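Long-range contacts in citryl-CoA lyase (PDB 6HXP), which probably cleaves citryl-CoA into acetyl-CoA and oxaloacetate, as a coenzyme A-binding lyase of the citrate synthase family: residues E50-V61 and I192-F201; P68-V77 and A90-H99. All coordinates share one frame; numbering follows the deposited sequence.

Contact 1: E50-V61 and I192-F201; sequences ESRMMEAMLVSV and IAAIASEMGF
An antiparallel helix pair of the citrate synthase fold joins helix 48-60 to the end of helix 188-198, where Met53, Met54 and Met57 meet Ile192, Ile195 and Met199; Met54, Met57 and Met199 are described in one of two modelled conformers. The short segments cross at -155° with their axes 10.8 Å apart, a separation bridged by long, flexible side chains. Met199 is extended beyond CG (chi2 169°, chi3 -180°) and carries its CE methyl onto the opposite helix, 3.6 Å from Met53 CB and equally close to the backbone N of Met54. Met57 lies alongside Ile195 and Met199, running opposite to each, with its SD 3.6 Å from Ile195 CG2, while the bend at chi3 brings its CE near Ile192 CG2. Met53, bent at chi2 and chi3, crosses Ile195 at about a right angle, CE against CD1 at 3.8 Å. At the far end Val61 and Ile192 meet tip to tip, CG1 to CD1 at a tight 3.4 Å. Where helix 188-198 ends, one water donates to both Glu50 OE2 and Met199 O, linking the two segments; OE1 of Glu50 is held by Thr47 N, and Lys42 NZ also hydrogen-bonds to Met199 O. Leu152 of helix 147-158 packs on Ile195. Gly200, at positive phi, completes a Schellman motif, beyond which Phe201 lies near the methyl of Met54, an ending typical of a glycine-terminated helix.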
ATOM      1  N   GLU A  50      13.031 -27.407 -14.920  1.00 22.25           N
ATOM      2  CA  GLU A  50      12.665 -26.057 -14.476  1.00 21.44           C
ATOM      3  C   GLU A  50      11.389 -26.088 -13.663  1.00 22.04           C
ATOM      4  O   GLU A  50      11.243 -25.352 -12.683  1.00 22.09           O
ATOM      5  CB  GLU A  50      12.468 -25.141 -15.694  1.00 21.95           C
ATOM      6  CG  GLU A  50      13.763 -24.780 -16.406  1.00 22.71           C
ATOM      7  CD  GLU A  50      13.594 -24.163 -17.785  1.00 28.69           C
ATOM      8  OE1 GLU A  50      12.487 -24.226 -18.345  1.00 24.12           O
ATOM      9  OE2 GLU A  50      14.599 -23.719 -18.373  1.00 37.04           O
ATOM     10  N   SER A  51      10.433 -26.899 -14.092  1.00 20.73           N
ATOM     11  CA  SER A  51       9.132 -26.993 -13.408  1.00 20.58           C
ATOM     12  C   SER A  51       9.357 -27.459 -11.975  1.00 23.12           C
ATOM     13  O   SER A  51       8.840 -26.849 -11.043  1.00 22.11           O
ATOM     14  CB  SER A  51       8.221 -28.000 -14.102  1.00 21.94           C
ATOM     15  OG  SER A  51       7.869 -27.594 -15.423  1.00 22.70           O
ATOM     16  N   ARG A  52      10.119 -28.523 -11.785  1.00 22.57           N
ATOM     17  CA  ARG A  52      10.387 -29.036 -10.439  1.00 22.65           C
ATOM     18  C   ARG A  52      11.146 -28.031  -9.594  1.00 22.87           C
ATOM     19  O   ARG A  52      10.877 -27.876  -8.390  1.00 23.09           O
ATOM     20  CB  ARG A  52      11.182 -30.340 -10.559  1.00 24.29           C
ATOM     21  CG  ARG A  52      10.275 -31.430 -11.089  1.00 30.46           C
ATOM     22  CD  ARG A  52      10.939 -32.765 -11.333  1.00 48.80           C
ATOM     23  NE  ARG A  52       9.974 -33.704 -11.915  1.00 65.45           N
ATOM     24  CZ  ARG A  52      10.008 -35.024 -11.763  1.00 92.00           C
ATOM     25  NH1 ARG A  52      10.965 -35.592 -11.039  1.00 82.11           N
ATOM     26  NH2 ARG A  52       9.088 -35.787 -12.340  1.00 83.36           N
ATOM     27  N   MET A  53      12.123 -27.330 -10.171  1.00 21.66           N
ATOM     28  CA  MET A  53      12.875 -26.360  -9.389  1.00 20.89           C
ATOM     29  C   MET A  53      12.010 -25.185  -9.007  1.00 23.70           C
ATOM     30  O   MET A  53      12.181 -24.615  -7.932  1.00 22.99           O
ATOM     31  CB  MET A  53      14.143 -25.902 -10.116  1.00 22.73           C
ATOM     32  CG  MET A  53      15.191 -26.960 -10.223  1.00 25.83           C
ATOM     33  SD  MET A  53      15.687 -27.714  -8.678  1.00 28.00           S
ATOM     34  CE  MET A  53      16.211 -26.361  -7.799  1.00 26.72           C
ATOM     35  N   MET A  54      11.098 -24.760  -9.898  0.56 20.16           N
ATOM     36  CA  MET A  54      10.225 -23.626  -9.548  0.56 18.98           C
ATOM     37  C   MET A  54       9.283 -24.012  -8.393  0.56 21.34           C
ATOM     38  O   MET A  54       9.073 -23.215  -7.484  0.56 20.91           O
ATOM     39  CB  MET A  54       9.419 -23.203 -10.783  0.56 19.27           C
ATOM     40  CG  MET A  54       8.551 -21.974 -10.579  0.56 19.72           C
ATOM     41  SD  MET A  54       9.399 -20.431 -10.053  0.56 24.11           S
ATOM     42  CE  MET A  54       9.677 -19.736 -11.617  0.56 24.31           C
ATOM     43  N   GLU A  55       8.720 -25.224  -8.413  1.00 20.00           N
ATOM     44  CA  GLU A  55       7.875 -25.677  -7.303  1.00 19.93           C
ATOM     45  C   GLU A  55       8.708 -25.609  -6.007  1.00 21.29           C
ATOM     46  O   GLU A  55       8.233 -25.091  -4.998  1.00 21.78           O
ATOM     47  CB  GLU A  55       7.406 -27.134  -7.438  1.00 20.94           C
ATOM     48  CG  GLU A  55       6.615 -27.491  -8.709  1.00 22.87           C
ATOM     49  CD  GLU A  55       5.129 -27.205  -8.756  1.00 25.54           C
ATOM     50  OE1 GLU A  55       4.641 -26.534  -7.818  1.00 22.97           O
ATOM     51  OE2 GLU A  55       4.491 -27.525  -9.796  1.00 26.37           O
ATOM     52  N   ALA A  56       9.933 -26.112  -6.040  1.00 19.97           N
ATOM     53  CA  ALA A  56      10.763 -26.148  -4.825  1.00 20.44           C
ATOM     54  C   ALA A  56      11.146 -24.767  -4.331  1.00 21.74           C
ATOM     55  O   ALA A  56      11.139 -24.514  -3.112  1.00 21.07           O
ATOM     56  CB  ALA A  56      12.015 -26.964  -5.084  1.00 20.76           C
ATOM     57  N   MET A  57      11.509 -23.835  -5.251  0.55 19.83           N
ATOM     58  CA  MET A  57      11.884 -22.463  -4.826  0.55 20.73           C
ATOM     59  C   MET A  57      10.710 -21.796  -4.160  0.55 20.24           C
ATOM     60  O   MET A  57      10.855 -21.132  -3.133  0.55 19.27           O
ATOM     61  CB  MET A  57      12.224 -21.515  -6.025  0.55 24.05           C
ATOM     62  CG  MET A  57      13.479 -21.735  -6.769  0.55 29.00           C
ATOM     63  SD  MET A  57      13.287 -20.882  -8.429  0.55 29.62           S
ATOM     64  CE  MET A  57      12.578 -19.289  -7.911  0.55 25.90           C
ATOM     65  N   LEU A  58       9.532 -21.890  -4.775  1.00 19.35           N
ATOM     66  CA  LEU A  58       8.383 -21.179  -4.219  1.00 19.56           C
ATOM     67  C   LEU A  58       7.971 -21.741  -2.869  1.00 20.48           C
ATOM     68  O   LEU A  58       7.668 -20.991  -1.954  1.00 21.12           O
ATOM     69  CB  LEU A  58       7.240 -21.175  -5.220  1.00 19.23           C
ATOM     70  CG  LEU A  58       7.562 -20.445  -6.538  1.00 20.37           C
ATOM     71  CD1 LEU A  58       6.448 -20.684  -7.560  1.00 22.30           C
ATOM     72  CD2 LEU A  58       7.719 -18.941  -6.325  1.00 22.07           C
ATOM     73  N   VAL A  59       7.962 -23.058  -2.730  1.00 18.71           N
ATOM     74  CA  VAL A  59       7.631 -23.649  -1.436  1.00 17.93           C
ATOM     75  C   VAL A  59       8.622 -23.220  -0.388  1.00 19.69           C
ATOM     76  O   VAL A  59       8.229 -22.985   0.773  1.00 19.91           O
ATOM     77  CB  VAL A  59       7.523 -25.190  -1.547  1.00 19.66           C
ATOM     78  CG1 VAL A  59       7.364 -25.841  -0.177  1.00 18.96           C
ATOM     79  CG2 VAL A  59       6.341 -25.570  -2.433  1.00 20.19           C
ATOM     80  N   SER A  60       9.915 -23.087  -0.780  0.77 18.90           N
ATOM     81  CA  SER A  60      10.988 -22.732   0.159  0.77 18.79           C
ATOM     82  C   SER A  60      10.752 -21.449   0.924  0.77 21.22           C
ATOM     83  O   SER A  60      11.232 -21.317   2.035  0.77 22.03           O
ATOM     84  CB  SER A  60      12.305 -22.586  -0.584  0.77 20.60           C
ATOM     85  OG  SER A  60      12.797 -23.860  -0.997  0.77 22.92           O
ATOM     86  N   VAL A  61       9.992 -20.541   0.339  1.00 20.16           N
ATOM     87  CA  VAL A  61       9.761 -19.217   0.944  1.00 20.56           C
ATOM     88  C   VAL A  61       8.302 -18.978   1.337  1.00 22.21           C
ATOM     89  O   VAL A  61       7.945 -17.825   1.563  1.00 22.29           O
ATOM     90  CB  VAL A  61      10.266 -18.077   0.029  1.00 25.59           C
ATOM     91  CG1 VAL A  61      11.758 -18.243  -0.287  1.00 29.07           C
ATOM     92  CG2 VAL A  61       9.456 -17.994  -1.243  1.00 25.21           C
ATOM     93  N   ILE A 192      18.297 -19.286  -3.956  1.00 23.13           N
ATOM     94  CA  ILE A 192      17.204 -18.977  -4.886  1.00 22.06           C
ATOM     95  C   ILE A 192      17.716 -18.124  -6.027  1.00 22.46           C
ATOM     96  O   ILE A 192      17.381 -18.343  -7.191  1.00 22.51           O
ATOM     97  CB  ILE A 192      16.062 -18.307  -4.109  1.00 25.02           C
ATOM     98  CG1 ILE A 192      15.425 -19.342  -3.168  1.00 26.40           C
ATOM     99  CG2 ILE A 192      15.065 -17.726  -5.064  1.00 26.47           C
ATOM    100  CD1 ILE A 192      14.449 -18.758  -2.233  1.00 34.84           C
ATOM    101  N   ALA A 193      18.572 -17.143  -5.727  1.00 21.33           N
ATOM    102  CA  ALA A 193      19.164 -16.331  -6.775  1.00 20.97           C
ATOM    103  C   ALA A 193      19.952 -17.202  -7.781  1.00 22.67           C
ATOM    104  O   ALA A 193      19.848 -16.980  -8.989  1.00 23.43           O
ATOM    105  CB  ALA A 193      20.091 -15.285  -6.165  1.00 21.78           C
ATOM    106  N   ALA A 194      20.732 -18.201  -7.293  1.00 22.72           N
ATOM    107  CA  ALA A 194      21.483 -19.055  -8.180  1.00 22.89           C
ATOM    108  C   ALA A 194      20.558 -19.874  -9.070  1.00 22.75           C
ATOM    109  O   ALA A 194      20.788 -20.007 -10.276  1.00 24.12           O
ATOM    110  CB  ALA A 194      22.348 -20.000  -7.366  1.00 25.55           C
ATOM    111  N   ILE A 195      19.494 -20.408  -8.492  1.00 22.11           N
ATOM    112  CA  ILE A 195      18.565 -21.270  -9.231  1.00 22.48           C
ATOM    113  C   ILE A 195      17.803 -20.434 -10.265  1.00 23.68           C
ATOM    114  O   ILE A 195      17.669 -20.860 -11.400  1.00 23.31           O
ATOM    115  CB  ILE A 195      17.641 -21.977  -8.236  1.00 24.02           C
ATOM    116  CG1 ILE A 195      18.465 -23.036  -7.463  1.00 27.32           C
ATOM    117  CG2 ILE A 195      16.439 -22.642  -8.923  1.00 25.68           C
ATOM    118  CD1 ILE A 195      17.917 -23.374  -6.193  1.00 31.34           C
ATOM    119  N   ALA A 196      17.313 -19.256  -9.877  1.00 21.78           N
ATOM    120  CA  ALA A 196      16.591 -18.409 -10.820  1.00 21.79           C
ATOM    121  C   ALA A 196      17.543 -17.964 -11.938  1.00 23.59           C
ATOM    122  O   ALA A 196      17.134 -17.837 -13.091  1.00 23.77           O
ATOM    123  CB  ALA A 196      16.008 -17.196 -10.111  1.00 22.51           C
ATOM    124  N   SER A 197      18.816 -17.746 -11.617  1.00 21.83           N
ATOM    125  CA  SER A 197      19.809 -17.392 -12.638  1.00 23.16           C
ATOM    126  C   SER A 197      20.073 -18.541 -13.572  1.00 24.70           C
ATOM    127  O   SER A 197      20.186 -18.347 -14.780  1.00 25.82           O
ATOM    128  CB  SER A 197      21.099 -16.911 -11.987  1.00 24.80           C
ATOM    129  OG  SER A 197      20.911 -15.732 -11.213  1.00 25.42           O
ATOM    130  N   GLU A 198      20.123 -19.768 -13.023  1.00 23.79           N
ATOM    131  CA  GLU A 198      20.299 -20.986 -13.826  1.00 24.00           C
ATOM    132  C   GLU A 198      19.167 -21.116 -14.850  1.00 26.98           C
ATOM    133  O   GLU A 198      19.397 -21.660 -15.951  1.00 28.51           O
ATOM    134  CB  GLU A 198      20.365 -22.229 -12.936  1.00 25.63           C
ATOM    135  CG  GLU A 198      21.162 -23.358 -13.556  1.00 26.67           C
ATOM    136  CD  GLU A 198      22.643 -23.133 -13.344  1.00 29.41           C
ATOM    137  OE1 GLU A 198      23.137 -23.499 -12.251  1.00 27.90           O
ATOM    138  OE2 GLU A 198      23.260 -22.419 -14.164  1.00 30.15           O
ATOM    139  N   MET A 199      17.934 -20.677 -14.478  0.68 24.36           N
ATOM    140  CA  MET A 199      16.743 -20.656 -15.349  0.68 23.32           C
ATOM    141  C   MET A 199      16.786 -19.520 -16.389  0.68 26.77           C
ATOM    142  O   MET A 199      15.879 -19.436 -17.206  0.68 28.55           O
ATOM    143  CB  MET A 199      15.450 -20.466 -14.518  0.68 23.89           C
ATOM    144  CG  MET A 199      15.088 -21.631 -13.644  0.68 26.20           C
ATOM    145  SD  MET A 199      13.780 -21.182 -12.524  0.68 25.52           S
ATOM    146  CE  MET A 199      13.542 -22.694 -11.607  0.68 25.10           C
ATOM    147  N   GLY A 200      17.775 -18.621 -16.330  1.00 24.65           N
ATOM    148  CA  GLY A 200      17.875 -17.517 -17.261  1.00 24.56           C
ATOM    149  C   GLY A 200      17.020 -16.298 -16.952  1.00 25.88           C
ATOM    150  O   GLY A 200      16.814 -15.464 -17.843  1.00 26.59           O
ATOM    151  N   PHE A 201      16.531 -16.151 -15.709  1.00 22.23           N
ATOM    152  CA  PHE A 201      15.768 -14.985 -15.354  1.00 22.41           C
ATOM    153  C   PHE A 201      16.657 -13.786 -15.103  1.00 26.90           C
ATOM    154  O   PHE A 201      17.768 -13.919 -14.592  1.00 26.69           O
ATOM    155  CB  PHE A 201      14.916 -15.236 -14.115  1.00 21.64           C
ATOM    156  CG  PHE A 201      13.706 -16.096 -14.422  1.00 20.54           C
ATOM    157  CD1 PHE A 201      12.628 -15.577 -15.142  1.00 21.76           C
ATOM    158  CD2 PHE A 201      13.596 -17.384 -13.909  1.00 22.28           C
ATOM    159  CE1 PHE A 201      11.482 -16.331 -15.358  1.00 22.76           C
ATOM    160  CE2 PHE A 201      12.430 -18.129 -14.117  1.00 23.59           C
ATOM    161  CZ  PHE A 201      11.398 -17.601 -14.849  1.00 22.17           C
TER
HETATM  162  O   HOH W   1      15.755 -21.490 -19.156  1.00 28.14           O

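Contact 2: P68-V77 and A90-H99; sequences PPSAIAARSV and AGVLAFGSAH
Pro68, at the N-cap position of helix 69-79, sets its CB 3.8 Å from NE2 of His99, in a helix-helix contact within the citrate synthase fold that brings the start of this helix against the end of helix 84-93 and the turn after it. Pro69 follows with its ring CD over one face of the imidazole. Ser70 is the centre of the contact: its OG, placed between the backbone N and the carbonyl carbon (chi1 47°), shares a 2.7 Å hydrogen bond with His99 NE2, in the plane of the ring and at its edge. The ring of Phe95 closes in beside this pair, CE1 lying 3.5 Å from Ser70 CB and CD1 above a face of the imidazole, while Phe232 of the third subunit packs edge-to-face on His99. A leucine in place of His99 would probably leave the buried Ser70 hydroxyl without this partner and disturb the packing of Phe95 and Pro69 against the ring. The backbones are also close here, with CA of Ser70 and CA of Gly91 just 4.2 Å apart; the absence of a side chain on Gly91 lets them come this near, and its CA makes a C-H...O contact with Ser70 O. Ala73 and Ala74 continue this small-residue surface, Ala74 CB lying 3.9 Å from Gly91 N. One turn on, Val77, whose CG2 lies anti to the carbonyl carbon, rests that methyl 3.5 Å from Ala90 CB.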
ATOM      1  N   PRO A  68       8.747 -11.569  11.083  1.00 22.03           N
ATOM      2  CA  PRO A  68       9.320 -10.603  10.147  1.00 22.55           C
ATOM      3  C   PRO A  68       8.485  -9.334  10.046  1.00 23.70           C
ATOM      4  O   PRO A  68       7.288  -9.376  10.252  1.00 22.28           O
ATOM      5  CB  PRO A  68       9.324 -11.327   8.817  1.00 24.19           C
ATOM      6  CG  PRO A  68       8.932 -12.726   9.051  1.00 31.39           C
ATOM      7  CD  PRO A  68       8.371 -12.850  10.439  1.00 23.39           C
ATOM      8  N   PRO A  69       9.099  -8.231   9.630  1.00 23.15           N
ATOM      9  CA  PRO A  69       8.334  -6.967   9.529  1.00 21.79           C
ATOM     10  C   PRO A  69       7.168  -7.038   8.544  1.00 21.19           C
ATOM     11  O   PRO A  69       6.200  -6.309   8.724  1.00 21.70           O
ATOM     12  CB  PRO A  69       9.379  -5.923   9.117  1.00 24.05           C
ATOM     13  CG  PRO A  69      10.566  -6.676   8.654  1.00 27.67           C
ATOM     14  CD  PRO A  69      10.536  -8.022   9.364  1.00 25.11           C
ATOM     15  N   SER A  70       7.226  -7.886   7.519  1.00 19.28           N
ATOM     16  CA  SER A  70       6.115  -8.097   6.610  1.00 18.44           C
ATOM     17  C   SER A  70       4.913  -8.644   7.354  1.00 20.66           C
ATOM     18  O   SER A  70       3.789  -8.215   7.111  1.00 20.11           O
ATOM     19  CB  SER A  70       6.518  -9.027   5.476  1.00 20.80           C
ATOM     20  OG  SER A  70       7.209 -10.172   5.991  1.00 21.41           O
ATOM     21  N   ALA A  71       5.120  -9.657   8.211  1.00 20.01           N
ATOM     22  CA  ALA A  71       3.973 -10.185   8.944  1.00 19.23           C
ATOM     23  C   ALA A  71       3.442  -9.202   9.941  1.00 20.62           C
ATOM     24  O   ALA A  71       2.228  -9.094  10.168  1.00 20.35           O
ATOM     25  CB  ALA A  71       4.338 -11.504   9.601  1.00 19.95           C
ATOM     26  N   ILE A  72       4.337  -8.474  10.609  1.00 19.83           N
ATOM     27  CA  ILE A  72       3.928  -7.477  11.587  1.00 19.27           C
ATOM     28  C   ILE A  72       3.083  -6.409  10.873  1.00 20.71           C
ATOM     29  O   ILE A  72       2.019  -6.026  11.365  1.00 20.90           O
ATOM     30  CB  ILE A  72       5.152  -6.819  12.251  1.00 21.65           C
ATOM     31  CG1 ILE A  72       5.936  -7.870  13.064  1.00 22.76           C
ATOM     32  CG2 ILE A  72       4.715  -5.611  13.115  1.00 22.37           C
ATOM     33  CD1 ILE A  72       7.217  -7.272  13.671  1.00 28.65           C
ATOM     34  N   ALA A  73       3.572  -5.919   9.749  1.00 18.83           N
ATOM     35  CA  ALA A  73       2.835  -4.869   9.007  1.00 18.66           C
ATOM     36  C   ALA A  73       1.485  -5.369   8.518  1.00 18.81           C
ATOM     37  O   ALA A  73       0.467  -4.689   8.651  1.00 19.16           O
ATOM     38  CB  ALA A  73       3.665  -4.343   7.841  1.00 19.88           C
ATOM     39  N   ALA A  74       1.469  -6.562   7.913  1.00 18.17           N
ATOM     40  CA  ALA A  74       0.209  -7.114   7.395  1.00 17.86           C
ATOM     41  C   ALA A  74      -0.834  -7.282   8.477  1.00 17.64           C
ATOM     42  O   ALA A  74      -1.998  -6.915   8.320  1.00 18.38           O
ATOM     43  CB  ALA A  74       0.469  -8.472   6.749  1.00 17.95           C
ATOM     44  N   ARG A  75      -0.420  -7.859   9.611  1.00 18.02           N
ATOM     45  CA  ARG A  75      -1.353  -8.091  10.693  1.00 18.28           C
ATOM     46  C   ARG A  75      -1.773  -6.803  11.406  1.00 20.13           C
ATOM     47  O   ARG A  75      -2.921  -6.681  11.819  1.00 20.14           O
ATOM     48  CB  ARG A  75      -0.760  -9.104  11.686  1.00 19.69           C
ATOM     49  CG  ARG A  75      -0.559 -10.466  11.027  1.00 21.37           C
ATOM     50  CD  ARG A  75       0.049 -11.530  11.952  1.00 25.61           C
ATOM     51  NE  ARG A  75      -1.008 -12.012  12.809  1.00 27.50           N
ATOM     52  CZ  ARG A  75      -1.442 -13.269  13.023  1.00 24.65           C
ATOM     53  NH1 ARG A  75      -0.831 -14.339  12.440  1.00 23.07           N
ATOM     54  NH2 ARG A  75      -2.450 -13.481  13.834  1.00 27.48           N
ATOM     55  N   SER A  76      -0.883  -5.824  11.515  1.00 18.84           N
ATOM     56  CA  SER A  76      -1.215  -4.524  12.121  1.00 19.08           C
ATOM     57  C   SER A  76      -2.223  -3.795  11.223  1.00 19.47           C
ATOM     58  O   SER A  76      -3.212  -3.265  11.731  1.00 19.26           O
ATOM     59  CB  SER A  76       0.031  -3.658  12.325  1.00 20.17           C
ATOM     60  OG  SER A  76       0.890  -4.306  13.247  1.00 25.40           O
ATOM     61  N   VAL A  77      -2.034  -3.793   9.904  1.00 17.39           N
ATOM     62  CA  VAL A  77      -3.021  -3.196   9.009  1.00 17.14           C
ATOM     63  C   VAL A  77      -4.376  -3.924   9.114  1.00 18.34           C
ATOM     64  O   VAL A  77      -5.409  -3.284   9.206  1.00 19.94           O
ATOM     65  CB  VAL A  77      -2.462  -3.140   7.587  1.00 18.21           C
ATOM     66  CG1 VAL A  77      -3.547  -2.861   6.569  1.00 17.94           C
ATOM     67  CG2 VAL A  77      -1.387  -2.056   7.518  1.00 18.88           C
ATOM     68  N   ALA A  90       0.011  -4.629   2.561  1.00 17.03           N
ATOM     69  CA  ALA A  90       0.928  -3.996   3.508  1.00 17.06           C
ATOM     70  C   ALA A  90       2.120  -4.875   3.795  1.00 18.52           C
ATOM     71  O   ALA A  90       3.252  -4.402   3.912  1.00 19.56           O
ATOM     72  CB  ALA A  90       0.181  -3.674   4.792  1.00 18.65           C
ATOM     73  N   GLY A  91       1.888  -6.187   3.858  1.00 17.19           N
ATOM     74  CA  GLY A  91       2.999  -7.108   4.001  1.00 17.22           C
ATOM     75  C   GLY A  91       3.976  -7.064   2.853  1.00 18.36           C
ATOM     76  O   GLY A  91       5.191  -7.068   3.036  1.00 18.62           O
ATOM     77  N   VAL A  92       3.445  -7.034   1.646  1.00 17.11           N
ATOM     78  CA  VAL A  92       4.258  -6.961   0.436  1.00 16.18           C
ATOM     79  C   VAL A  92       5.096  -5.695   0.407  1.00 16.73           C
ATOM     80  O   VAL A  92       6.253  -5.704  -0.027  1.00 17.63           O
ATOM     81  CB  VAL A  92       3.383  -7.133  -0.822  1.00 16.90           C
ATOM     82  CG1 VAL A  92       4.200  -6.963  -2.114  1.00 17.49           C
ATOM     83  CG2 VAL A  92       2.692  -8.510  -0.801  1.00 17.26           C
ATOM     84  N   LEU A  93       4.557  -4.594   0.903  1.00 16.74           N
ATOM     85  CA  LEU A  93       5.331  -3.364   0.978  1.00 16.70           C
ATOM     86  C   LEU A  93       6.572  -3.525   1.789  1.00 18.14           C
ATOM     87  O   LEU A  93       7.546  -2.843   1.521  1.00 18.16           O
ATOM     88  CB  LEU A  93       4.510  -2.234   1.598  1.00 16.82           C
ATOM     89  CG  LEU A  93       3.336  -1.735   0.761  1.00 16.70           C
ATOM     90  CD1 LEU A  93       2.572  -0.638   1.546  1.00 17.42           C
ATOM     91  CD2 LEU A  93       3.797  -1.224  -0.596  1.00 17.28           C
ATOM     92  N   ALA A  94       6.567  -4.391   2.801  1.00 16.98           N
ATOM     93  CA  ALA A  94       7.734  -4.528   3.670  1.00 17.50           C
ATOM     94  C   ALA A  94       8.896  -5.234   3.023  1.00 19.62           C
ATOM     95  O   ALA A  94       9.988  -5.232   3.601  1.00 19.47           O
ATOM     96  CB  ALA A  94       7.356  -5.300   4.942  1.00 18.39           C
ATOM     97  N   PHE A  95       8.715  -5.839   1.834  1.00 17.98           N
ATOM     98  CA  PHE A  95       9.805  -6.560   1.160  1.00 18.15           C
ATOM     99  C   PHE A  95      10.775  -5.598   0.472  1.00 20.46           C
ATOM    100  O   PHE A  95      10.872  -5.575  -0.787  1.00 20.39           O
ATOM    101  CB  PHE A  95       9.252  -7.576   0.167  1.00 18.68           C
ATOM    102  CG  PHE A  95       8.294  -8.608   0.707  1.00 19.80           C
ATOM    103  CD1 PHE A  95       8.501  -9.187   1.941  1.00 21.58           C
ATOM    104  CD2 PHE A  95       7.252  -9.077  -0.079  1.00 21.98           C
ATOM    105  CE1 PHE A  95       7.630 -10.193   2.405  1.00 23.40           C
ATOM    106  CE2 PHE A  95       6.415 -10.085   0.361  1.00 23.93           C
ATOM    107  CZ  PHE A  95       6.605 -10.627   1.587  1.00 21.78           C
ATOM    108  N   GLY A  96      11.492  -4.844   1.265  1.00 19.20           N
ATOM    109  CA  GLY A  96      12.427  -3.861   0.784  1.00 18.72           C
ATOM    110  C   GLY A  96      13.834  -4.374   0.675  1.00 20.33           C
ATOM    111  O   GLY A  96      14.061  -5.586   0.557  1.00 21.19           O
ATOM    112  N   SER A  97      14.776  -3.440   0.703  1.00 20.89           N
ATOM    113  CA  SER A  97      16.186  -3.772   0.556  1.00 22.96           C
ATOM    114  C   SER A  97      16.721  -4.750   1.579  1.00 26.65           C
ATOM    115  O   SER A  97      17.607  -5.567   1.249  1.00 26.98           O
ATOM    116  CB  SER A  97      17.048  -2.525   0.541  1.00 25.45           C
ATOM    117  OG  SER A  97      16.932  -1.806   1.768  1.00 26.49           O
ATOM    118  N   ALA A  98      16.146  -4.739   2.793  1.00 22.86           N
ATOM    119  CA  ALA A  98      16.581  -5.619   3.871  1.00 23.87           C
ATOM    120  C   ALA A  98      15.696  -6.862   4.037  1.00 26.16           C
ATOM    121  O   ALA A  98      15.919  -7.680   4.942  1.00 26.88           O
ATOM    122  CB  ALA A  98      16.581  -4.834   5.173  1.00 25.70           C
ATOM    123  N   HIS A  99      14.685  -7.025   3.187  1.00 22.59           N
ATOM    124  CA  HIS A  99      13.701  -8.079   3.291  1.00 21.47           C
ATOM    125  C   HIS A  99      13.236  -8.490   1.892  1.00 23.08           C
ATOM    126  O   HIS A  99      12.049  -8.593   1.599  1.00 22.26           O
ATOM    127  CB  HIS A  99      12.563  -7.595   4.208  1.00 20.66           C
ATOM    128  CG  HIS A  99      11.525  -8.603   4.620  1.00 21.62           C
ATOM    129  ND1 HIS A  99      11.831  -9.956   4.766  1.00 23.94           N
ATOM    130  CD2 HIS A  99      10.266  -8.404   5.059  1.00 23.38           C
ATOM    131  CE1 HIS A  99      10.724 -10.517   5.258  1.00 23.82           C
ATOM    132  NE2 HIS A  99       9.755  -9.638   5.416  1.00 23.54           N
TER

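How the contacts relate
Along the chain, helices 48-60 and 69-79 follow one another and supply the first segment of each contact; contact 2 is then completed by residues 90-99, well before 192-201 returns to finish contact 1. Contact 2 thus joins near neighbours in sequence, whereas contact 1 spans 130 intervening residues, 80 of them helical. The two lie on opposite sides of the chain's centre, with their own centres 23 Å apart and nearest atoms about 7 Å apart, so they do not touch. Both belong to the citrate synthase fold and border the second subunit; contact 2 also reaches the third and fourth, linking the subunit's fold to the tetramer.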